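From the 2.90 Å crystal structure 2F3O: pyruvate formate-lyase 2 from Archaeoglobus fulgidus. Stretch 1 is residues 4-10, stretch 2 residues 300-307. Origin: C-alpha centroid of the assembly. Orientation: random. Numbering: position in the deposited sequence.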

ATOM      1  N   ASP A   4      47.963 -38.067  12.652  1.00 74.12           N
ATOM      2  CA  ASP A   4      46.498 -37.785  12.519  1.00 74.07           C
ATOM      3  C   ASP A   4      46.170 -36.825  11.352  1.00 73.83           C
ATOM      4  O   ASP A   4      47.067 -36.212  10.751  1.00 73.73           O
ATOM      5  CB  ASP A   4      45.901 -37.305  13.858  1.00 74.20           C
ATOM      6  CG  ASP A   4      46.042 -35.792  14.078  1.00 74.75           C
ATOM      7  OD1 ASP A   4      47.159 -35.249  13.936  1.00 75.58           O
ATOM      8  OD2 ASP A   4      45.025 -35.142  14.414  1.00 74.92           O
ATOM      9  N   ARG A   5      44.878 -36.700  11.052  1.00 73.45           N
ATOM     10  CA  ARG A   5      44.408 -36.067   9.817  1.00 72.86           C
ATOM     11  C   ARG A   5      44.554 -34.546   9.777  1.00 73.17           C
ATOM     12  O   ARG A   5      44.863 -33.968   8.733  1.00 73.17           O
ATOM     13  CB  ARG A   5      42.951 -36.453   9.563  1.00 72.35           C
ATOM     14  CG  ARG A   5      42.441 -36.056   8.204  1.00 69.95           C
ATOM     15  CD  ARG A   5      40.953 -35.995   8.220  1.00 66.51           C
ATOM     16  NE  ARG A   5      40.405 -37.201   8.810  1.00 64.20           N
ATOM     17  CZ  ARG A   5      40.079 -38.286   8.120  1.00 62.52           C
ATOM     18  NH1 ARG A   5      40.233 -38.321   6.802  1.00 60.79           N
ATOM     19  NH2 ARG A   5      39.587 -39.335   8.756  1.00 62.06           N
ATOM     20  N   ILE A   6      44.334 -33.909  10.919  1.00 73.56           N
ATOM     21  CA  ILE A   6      44.422 -32.456  11.042  1.00 73.98           C
ATOM     22  C   ILE A   6      45.806 -31.930  10.670  1.00 74.55           C
ATOM     23  O   ILE A   6      45.923 -30.941   9.951  1.00 74.31           O
ATOM     24  CB  ILE A   6      44.016 -32.022  12.464  1.00 73.91           C
ATOM     25  CG1 ILE A   6      42.519 -32.258  12.651  1.00 74.04           C
ATOM     26  CG2 ILE A   6      44.374 -30.573  12.751  1.00 73.13           C
ATOM     27  CD1 ILE A   6      42.023 -31.852  13.981  1.00 73.57           C
ATOM     28  N   GLU A   7      46.840 -32.646  11.106  1.00 75.40           N
ATOM     29  CA  GLU A   7      48.230 -32.291  10.825  1.00 76.39           C
ATOM     30  C   GLU A   7      48.563 -32.224   9.329  1.00 76.58           C
ATOM     31  O   GLU A   7      49.337 -31.361   8.898  1.00 76.49           O
ATOM     32  CB  GLU A   7      49.162 -33.296  11.505  1.00 76.78           C
ATOM     33  CG  GLU A   7      50.286 -32.665  12.317  1.00 78.29           C
ATOM     34  CD  GLU A   7      49.791 -32.166  13.667  1.00 80.53           C
ATOM     35  OE1 GLU A   7      50.443 -31.277  14.264  1.00 80.44           O
ATOM     36  OE2 GLU A   7      48.734 -32.663  14.127  1.00 82.09           O
ATOM     37  N   LYS A   8      47.971 -33.127   8.548  1.00 76.95           N
ATOM     38  CA  LYS A   8      48.178 -33.152   7.102  1.00 77.45           C
ATOM     39  C   LYS A   8      47.445 -31.998   6.426  1.00 77.80           C
ATOM     40  O   LYS A   8      47.918 -31.441   5.431  1.00 77.97           O
ATOM     41  CB  LYS A   8      47.711 -34.483   6.509  1.00 77.40           C
ATOM     42  CG  LYS A   8      48.181 -35.711   7.274  1.00 77.55           C
ATOM     43  CD  LYS A   8      47.580 -36.962   6.669  1.00 77.93           C
ATOM     44  CE  LYS A   8      47.221 -37.977   7.737  1.00 78.02           C
ATOM     45  NZ  LYS A   8      45.918 -38.638   7.411  1.00 77.25           N
ATOM     46  N   LEU A   9      46.295 -31.641   6.990  1.00 78.15           N
ATOM     47  CA  LEU A   9      45.463 -30.568   6.460  1.00 78.47           C
ATOM     48  C   LEU A   9      45.998 -29.161   6.776  1.00 79.16           C
ATOM     49  O   LEU A   9      45.896 -28.255   5.940  1.00 79.11           O
ATOM     50  CB  LEU A   9      44.045 -30.727   6.992  1.00 78.16           C
ATOM     51  CG  LEU A   9      43.185 -31.811   6.364  1.00 77.25           C
ATOM     52  CD1 LEU A   9      42.040 -32.146   7.287  1.00 76.00           C
ATOM     53  CD2 LEU A   9      42.684 -31.308   5.042  1.00 76.50           C
ATOM     54  N   ILE A  10      46.556 -28.996   7.981  1.00 80.03           N
ATOM     55  CA  ILE A  10      47.124 -27.725   8.465  1.00 80.73           C
ATOM     56  C   ILE A  10      48.242 -27.243   7.552  1.00 81.39           C
ATOM     57  O   ILE A  10      48.259 -26.078   7.149  1.00 81.69           O
ATOM     58  CB  ILE A  10      47.643 -27.849   9.939  1.00 80.68           C
ATOM     59  CG1 ILE A  10      46.491 -27.767  10.920  1.00 80.76           C
ATOM     60  CG2 ILE A  10      48.699 -26.788  10.285  1.00 80.57           C
ATOM     61  N   ALA A 300      33.585 -36.510  13.980  1.00 59.59           N
ATOM     62  CA  ALA A 300      32.862 -35.233  14.045  1.00 58.52           C
ATOM     63  C   ALA A 300      33.790 -34.046  14.196  1.00 57.76           C
ATOM     64  O   ALA A 300      33.586 -33.023  13.552  1.00 57.64           O
ATOM     65  CB  ALA A 300      31.889 -35.245  15.182  1.00 58.60           C
ATOM     66  N   PHE A 301      34.803 -34.204  15.045  1.00 56.87           N
ATOM     67  CA  PHE A 301      35.876 -33.230  15.201  1.00 56.21           C
ATOM     68  C   PHE A 301      36.608 -32.961  13.890  1.00 56.20           C
ATOM     69  O   PHE A 301      36.863 -31.809  13.557  1.00 56.33           O
ATOM     70  CB  PHE A 301      36.877 -33.724  16.241  1.00 55.78           C
ATOM     71  CG  PHE A 301      37.800 -32.658  16.762  1.00 54.83           C
ATOM     72  CD1 PHE A 301      37.404 -31.832  17.785  1.00 54.94           C
ATOM     73  CD2 PHE A 301      39.077 -32.507  16.257  1.00 54.14           C
ATOM     74  CE1 PHE A 301      38.259 -30.862  18.278  1.00 54.88           C
ATOM     75  CE2 PHE A 301      39.929 -31.538  16.753  1.00 53.12           C
ATOM     76  CZ  PHE A 301      39.526 -30.722  17.755  1.00 54.22           C
ATOM     77  N   ASP A 302      36.935 -34.023  13.156  1.00 56.12           N
ATOM     78  CA  ASP A 302      37.723 -33.917  11.924  1.00 55.95           C
ATOM     79  C   ASP A 302      36.925 -33.231  10.832  1.00 55.31           C
ATOM     80  O   ASP A 302      37.478 -32.453  10.047  1.00 55.58           O
ATOM     81  CB  ASP A 302      38.157 -35.306  11.424  1.00 56.68           C
ATOM     82  CG  ASP A 302      39.551 -35.730  11.922  1.00 57.79           C
ATOM     83  OD1 ASP A 302      40.337 -34.858  12.380  1.00 59.37           O
ATOM     84  OD2 ASP A 302      39.853 -36.950  11.824  1.00 57.93           O
ATOM     85  N   ILE A 303      35.629 -33.538  10.791  1.00 54.24           N
ATOM     86  CA  ILE A 303      34.679 -32.908   9.874  1.00 53.24           C
ATOM     87  C   ILE A 303      34.631 -31.376  10.068  1.00 52.66           C
ATOM     88  O   ILE A 303      34.775 -30.604   9.112  1.00 52.40           O
ATOM     89  CB  ILE A 303      33.277 -33.535  10.059  1.00 53.29           C
ATOM     90  CG1 ILE A 303      33.216 -34.938   9.448  1.00 52.82           C
ATOM     91  CG2 ILE A 303      32.223 -32.710   9.428  1.00 53.05           C
ATOM     92  CD1 ILE A 303      31.966 -35.705   9.826  1.00 50.74           C
ATOM     93  N   LEU A 304      34.496 -30.948  11.320  1.00 51.99           N
ATOM     94  CA  LEU A 304      34.468 -29.531  11.649  1.00 51.27           C
ATOM     95  C   LEU A 304      35.809 -28.890  11.398  1.00 51.08           C
ATOM     96  O   LEU A 304      35.869 -27.762  10.915  1.00 51.34           O
ATOM     97  CB  LEU A 304      34.064 -29.331  13.100  1.00 51.11           C
ATOM     98  CG  LEU A 304      32.641 -29.801  13.370  1.00 50.68           C
ATOM     99  CD1 LEU A 304      32.425 -29.997  14.851  1.00 50.29           C
ATOM    100  CD2 LEU A 304      31.626 -28.832  12.769  1.00 50.41           C
ATOM    101  N   ALA A 305      36.877 -29.622  11.700  1.00 50.70           N
ATOM    102  CA  ALA A 305      38.241 -29.152  11.453  1.00 50.50           C
ATOM    103  C   ALA A 305      38.483 -28.819   9.986  1.00 50.18           C
ATOM    104  O   ALA A 305      39.081 -27.784   9.670  1.00 50.15           O
ATOM    105  CB  ALA A 305      39.260 -30.176  11.937  1.00 50.58           C
ATOM    106  N   ASN A 306      37.988 -29.695   9.112  1.00 49.40           N
ATOM    107  CA  ASN A 306      38.089 -29.526   7.677  1.00 48.88           C
ATOM    108  C   ASN A 306      37.413 -28.251   7.176  1.00 48.42           C
ATOM    109  O   ASN A 306      37.960 -27.547   6.323  1.00 47.91           O
ATOM    110  CB  ASN A 306      37.438 -30.717   7.008  1.00 49.06           C
ATOM    111  CG  ASN A 306      37.970 -30.970   5.619  1.00 49.82           C
ATOM    112  OD1 ASN A 306      38.299 -30.062   4.854  1.00 50.58           O
ATOM    113  ND2 ASN A 306      38.060 -32.223   5.287  1.00 51.03           N
ATOM    114  N   LEU A 307      36.221 -27.982   7.708  1.00 47.96           N
ATOM    115  CA  LEU A 307      35.474 -26.760   7.410  1.00 47.41           C
ATOM    116  C   LEU A 307      36.251 -25.503   7.841  1.00 47.12           C
ATOM    117  O   LEU A 307      36.459 -24.592   7.029  1.00 46.48           O
ATOM    118  CB  LEU A 307      34.132 -26.810   8.132  1.00 47.53           C
ATOM    119  CG  LEU A 307      32.844 -26.216   7.558  1.00 47.47           C
ATOM    120  CD1 LEU A 307      31.895 -25.987   8.714  1.00 47.86           C
ATOM    121  CD2 LEU A 307      33.062 -24.930   6.838  1.00 46.76           C
TER

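Two helical segments, nearly 300 residues apart in one chain, lie side by side here. Their axes run in almost the same direction, 7° apart, and come no closer than 10.4 Å. That spacing leaves room for side chains between the backbones, so the contact is made through side chains. The CA atoms of Ile6 and Asp302 lie 6.9 Å apart, those of Leu9 and Asn306 7.5 Å, so a step of three residues on one helix matches a step of four on the other.

Along stretch 2, Ala300 lies out of reach, and contact begins at Phe301. Its CA-to-CB bond points sideways, but with chi1 in the t well the ring end comes nearer, and CE2 meets CD1 of Ile6 at 3.5 Å. The methyl sits at the ring edge, near its plane, an apolar contact that calls for no polar partner.

Asp302 supplies the one polar link. Its OD2 accepts a hydrogen bond from NE of Arg5 at 3.1 Å, with a nearly straight N-H...O angle of 171°, and the opposite charges make the pair a salt bridge. The carboxylate oxygen lies near the guanidinium plane, where the N-H bond points. A buried aspartate gains from such a counterion, and the long arginine side chain can span the gap between helices. OD1 of Asp302 lies 3.4 Å from CG1 of Ile6.

The CA-to-CB bond of Ile303 points away and Leu304 is out of reach, as the helical turn carries them off this face. Ala305 returns to it: its CB lies 3.8 Å from CD1 of Ile6, and the small methyl lets the extended isoleucine (chi1 m, chi2 t) reach in close to the helix. One turn after Asp302, Asn306 packs loosely beside Leu9, whose CA-to-CB bond points toward stretch 2. Leu307 is again out of reach.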